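Local coordinates for putative exported protein (PDB 4JGB) that may act as an NAD(P)-dependent oxidoreductase on CH-NH groups and has a Rossmann-type fold, at residues A89-A94 / G141-V146. Numbering follows the deposited sequence.
Sequences ALVDGA and GYLSTV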
ATOM      1  N   ALA A  89      12.361  -2.977  -5.211  1.00 18.87           N
ATOM      2  CA  ALA A  89      12.356  -4.415  -5.526  1.00 19.76           C
ATOM      3  C   ALA A  89      11.039  -4.808  -6.167  1.00 19.16           C
ATOM      4  O   ALA A  89      11.004  -5.639  -7.072  1.00 19.81           O
ATOM      5  CB  ALA A  89      12.641  -5.255  -4.279  1.00 19.98           C
ATOM      6  N   LEU A  90       9.953  -4.190  -5.708  1.00 19.34           N
ATOM      7  CA  LEU A  90       8.637  -4.411  -6.298  1.00 19.74           C
ATOM      8  C   LEU A  90       8.592  -3.984  -7.752  1.00 19.50           C
ATOM      9  O   LEU A  90       8.115  -4.731  -8.601  1.00 19.80           O
ATOM     10  CB  LEU A  90       7.544  -3.653  -5.542  1.00 20.09           C
ATOM     11  CG  LEU A  90       6.889  -4.317  -4.333  1.00 21.18           C
ATOM     12  CD1 LEU A  90       5.717  -3.448  -3.930  1.00 21.79           C
ATOM     13  CD2 LEU A  90       6.415  -5.727  -4.653  1.00 21.22           C
ATOM     14  N   VAL A  91       9.062  -2.771  -8.019  1.00 19.07           N
ATOM     15  CA  VAL A  91       9.053  -2.210  -9.371  1.00 18.92           C
ATOM     16  C   VAL A  91       9.900  -3.075 -10.291  1.00 19.61           C
ATOM     17  O   VAL A  91       9.479  -3.378 -11.412  1.00 19.99           O
ATOM     18  CB  VAL A  91       9.604  -0.773  -9.402  1.00 19.10           C
ATOM     19  CG1 VAL A  91       9.905  -0.347 -10.834  1.00 20.03           C
ATOM     20  CG2 VAL A  91       8.645   0.195  -8.728  1.00 18.65           C
ATOM     21  N   ASP A  92      11.086  -3.474  -9.827  1.00 19.33           N
ATOM     22  CA  ASP A  92      11.987  -4.301 -10.678  1.00 20.40           C
ATOM     23  C   ASP A  92      11.351  -5.676 -10.991  1.00 19.76           C
ATOM     24  O   ASP A  92      11.347  -6.151 -12.140  1.00 20.50           O
ATOM     25  CB  ASP A  92      13.362  -4.451 -10.002  1.00 21.63           C
ATOM     26  CG  ASP A  92      14.288  -5.365 -10.765  1.00 24.24           C
ATOM     27  OD1 ASP A  92      14.533  -5.088 -11.952  1.00 25.33           O
ATOM     28  OD2 ASP A  92      14.758  -6.372 -10.186  1.00 25.04           O
ATOM     29  N   GLY A  93      10.796  -6.305  -9.956  1.00 18.88           N
ATOM     30  CA  GLY A  93      10.055  -7.564 -10.103  1.00 18.20           C
ATOM     31  C   GLY A  93       8.899  -7.431 -11.070  1.00 17.88           C
ATOM     32  O   GLY A  93       8.744  -8.249 -11.974  1.00 18.07           O
ATOM     33  N   ALA A  94       8.077  -6.399 -10.886  1.00 17.30           N
ATOM     34  CA  ALA A  94       6.905  -6.230 -11.755  1.00 17.28           C
ATOM     35  C   ALA A  94       7.348  -6.094 -13.198  1.00 18.18           C
ATOM     36  O   ALA A  94       6.812  -6.775 -14.062  1.00 19.64           O
ATOM     37  CB  ALA A  94       6.067  -5.024 -11.333  1.00 15.75           C
ATOM     38  N   GLY A 141       9.112   9.439  -3.767  1.00 20.58           N
ATOM     39  CA  GLY A 141      10.095  10.069  -4.665  1.00 20.81           C
ATOM     40  C   GLY A 141      10.652   9.127  -5.727  1.00 20.59           C
ATOM     41  O   GLY A 141      10.764   9.488  -6.899  1.00 20.41           O
ATOM     42  N   TYR A 142      11.004   7.907  -5.334  1.00 20.12           N
ATOM     43  CA  TYR A 142      11.499   6.951  -6.318  1.00 20.16           C
ATOM     44  C   TYR A 142      10.433   6.553  -7.363  1.00 19.28           C
ATOM     45  O   TYR A 142      10.681   6.579  -8.578  1.00 19.39           O
ATOM     46  CB  TYR A 142      12.109   5.712  -5.645  1.00 20.50           C
ATOM     47  CG  TYR A 142      12.321   4.615  -6.635  1.00 21.57           C
ATOM     48  CD1 TYR A 142      13.391   4.656  -7.522  1.00 23.31           C
ATOM     49  CD2 TYR A 142      11.418   3.540  -6.721  1.00 21.82           C
ATOM     50  CE1 TYR A 142      13.575   3.649  -8.463  1.00 24.73           C
ATOM     51  CE2 TYR A 142      11.597   2.532  -7.660  1.00 23.32           C
ATOM     52  CZ  TYR A 142      12.681   2.597  -8.516  1.00 24.30           C
ATOM     53  OH  TYR A 142      12.881   1.609  -9.440  1.00 27.93           O
ATOM     54  N   LEU A 143       9.252   6.178  -6.878  1.00 17.81           N
ATOM     55  CA  LEU A 143       8.122   5.821  -7.732  1.00 17.13           C
ATOM     56  C   LEU A 143       7.692   6.909  -8.739  1.00 18.06           C
ATOM     57  O   LEU A 143       7.189   6.586  -9.822  1.00 18.04           O
ATOM     58  CB  LEU A 143       6.932   5.396  -6.863  1.00 15.91           C
ATOM     59  CG  LEU A 143       7.030   4.037  -6.189  1.00 15.54           C
ATOM     60  CD1 LEU A 143       5.931   3.932  -5.126  1.00 14.84           C
ATOM     61  CD2 LEU A 143       6.923   2.893  -7.205  1.00 15.42           C
ATOM     62  N   SER A 144       7.891   8.185  -8.398  1.00 18.33           N
ATOM     63  CA  SER A 144       7.574   9.300  -9.310  0.50 19.22           C
ATOM     64  C   SER A 144       8.459   9.290 -10.559  1.00 20.51           C
ATOM     65  O   SER A 144       8.141   9.931 -11.572  1.00 21.62           O
ATOM     66  CB  SER A 144       7.713  10.647  -8.587  0.50 19.31           C
ATOM     67  OG  SER A 144       7.025  10.632  -7.353  0.50 17.85           O
ATOM     68  N   THR A 145       9.584   8.583 -10.499  1.00 20.88           N
ATOM     69  CA  THR A 145      10.447   8.453 -11.693  1.00 21.64           C
ATOM     70  C   THR A 145      10.005   7.272 -12.577  1.00 21.46           C
ATOM     71  O   THR A 145      10.586   6.999 -13.639  1.00 21.96           O
ATOM     72  CB  THR A 145      11.932   8.275 -11.309  1.00 22.53           C
ATOM     73  OG1 THR A 145      12.110   6.976 -10.725  1.00 21.88           O
ATOM     74  CG2 THR A 145      12.362   9.365 -10.292  1.00 23.15           C
ATOM     75  N   VAL A 146       8.982   6.553 -12.141  1.00 20.08           N
ATOM     76  CA  VAL A 146       8.623   5.350 -12.847  1.00 20.44           C
ATOM     77  C   VAL A 146       7.387   5.702 -13.664  1.00 21.24           C
ATOM     78  O   VAL A 146       6.318   5.970 -13.101  1.00 20.25           O
ATOM     79  CB  VAL A 146       8.397   4.192 -11.860  1.00 19.03           C
ATOM     80  CG1 VAL A 146       7.805   2.969 -12.556  1.00 18.53           C
ATOM     81  CG2 VAL A 146       9.696   3.861 -11.107  1.00 18.85           C
TER
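Tyr142 O is gripped by two donors of Thr145, while the ring of the same tyrosine meets Val91 across the contact. The hydroxyl OG1 of Thr145 lies 2.6 Å from Tyr142 O, in the carbonyl plane, with a C=O...donor angle of 157°, and the backbone N of Thr145 reaches the same oxygen at 3.0 Å. Thr145 lies within the type I turn from Leu143 to Val146, which brings Val146 round so that, like Tyr142, it points its CB toward helix 83-97.

The partner on that helix is Val91, whose two methyls divide the work. With CG1 anti to the backbone N (chi1 166°), Val91 CG2 is left beside that N and comes within 3.5 Å of Leu143 CD2, the closest apolar approach. Val91 CG2 also sits at the ring edge of Tyr142, near the ring plane and 3.9 Å from Tyr142 CE2, so the aromatic face is not what Val91 uses. Val91 CG1 takes the other direction: it lies 3.8 Å from Tyr142 OH and, more loosely, 4.2 Å from Val146 CG2.

Helices 83-97 and 130-143 each precede a parallel strand, 101-105 and 150-155, which are neighbours in the central sheet, as expected for a Rossmann-type fold of the NAD(P)H-binding family. The contact joins helix 83-97 to the C-terminal part of helix 130-143 and the Leu143-Val146 turn, on the side of the sheet where Leu90 and Leu143 pack on Val104; Leu149 lies against Val91 and Ala94.

Leu143 starts from a bond that does not aim at Val91, yet its CD2 branch closes the gap, the two side chains running past each other in opposite senses. Val91, Leu143 and Val146 are buried, whereas Tyr142 is partly exposed and also touches Lys88, one helical turn before Val91.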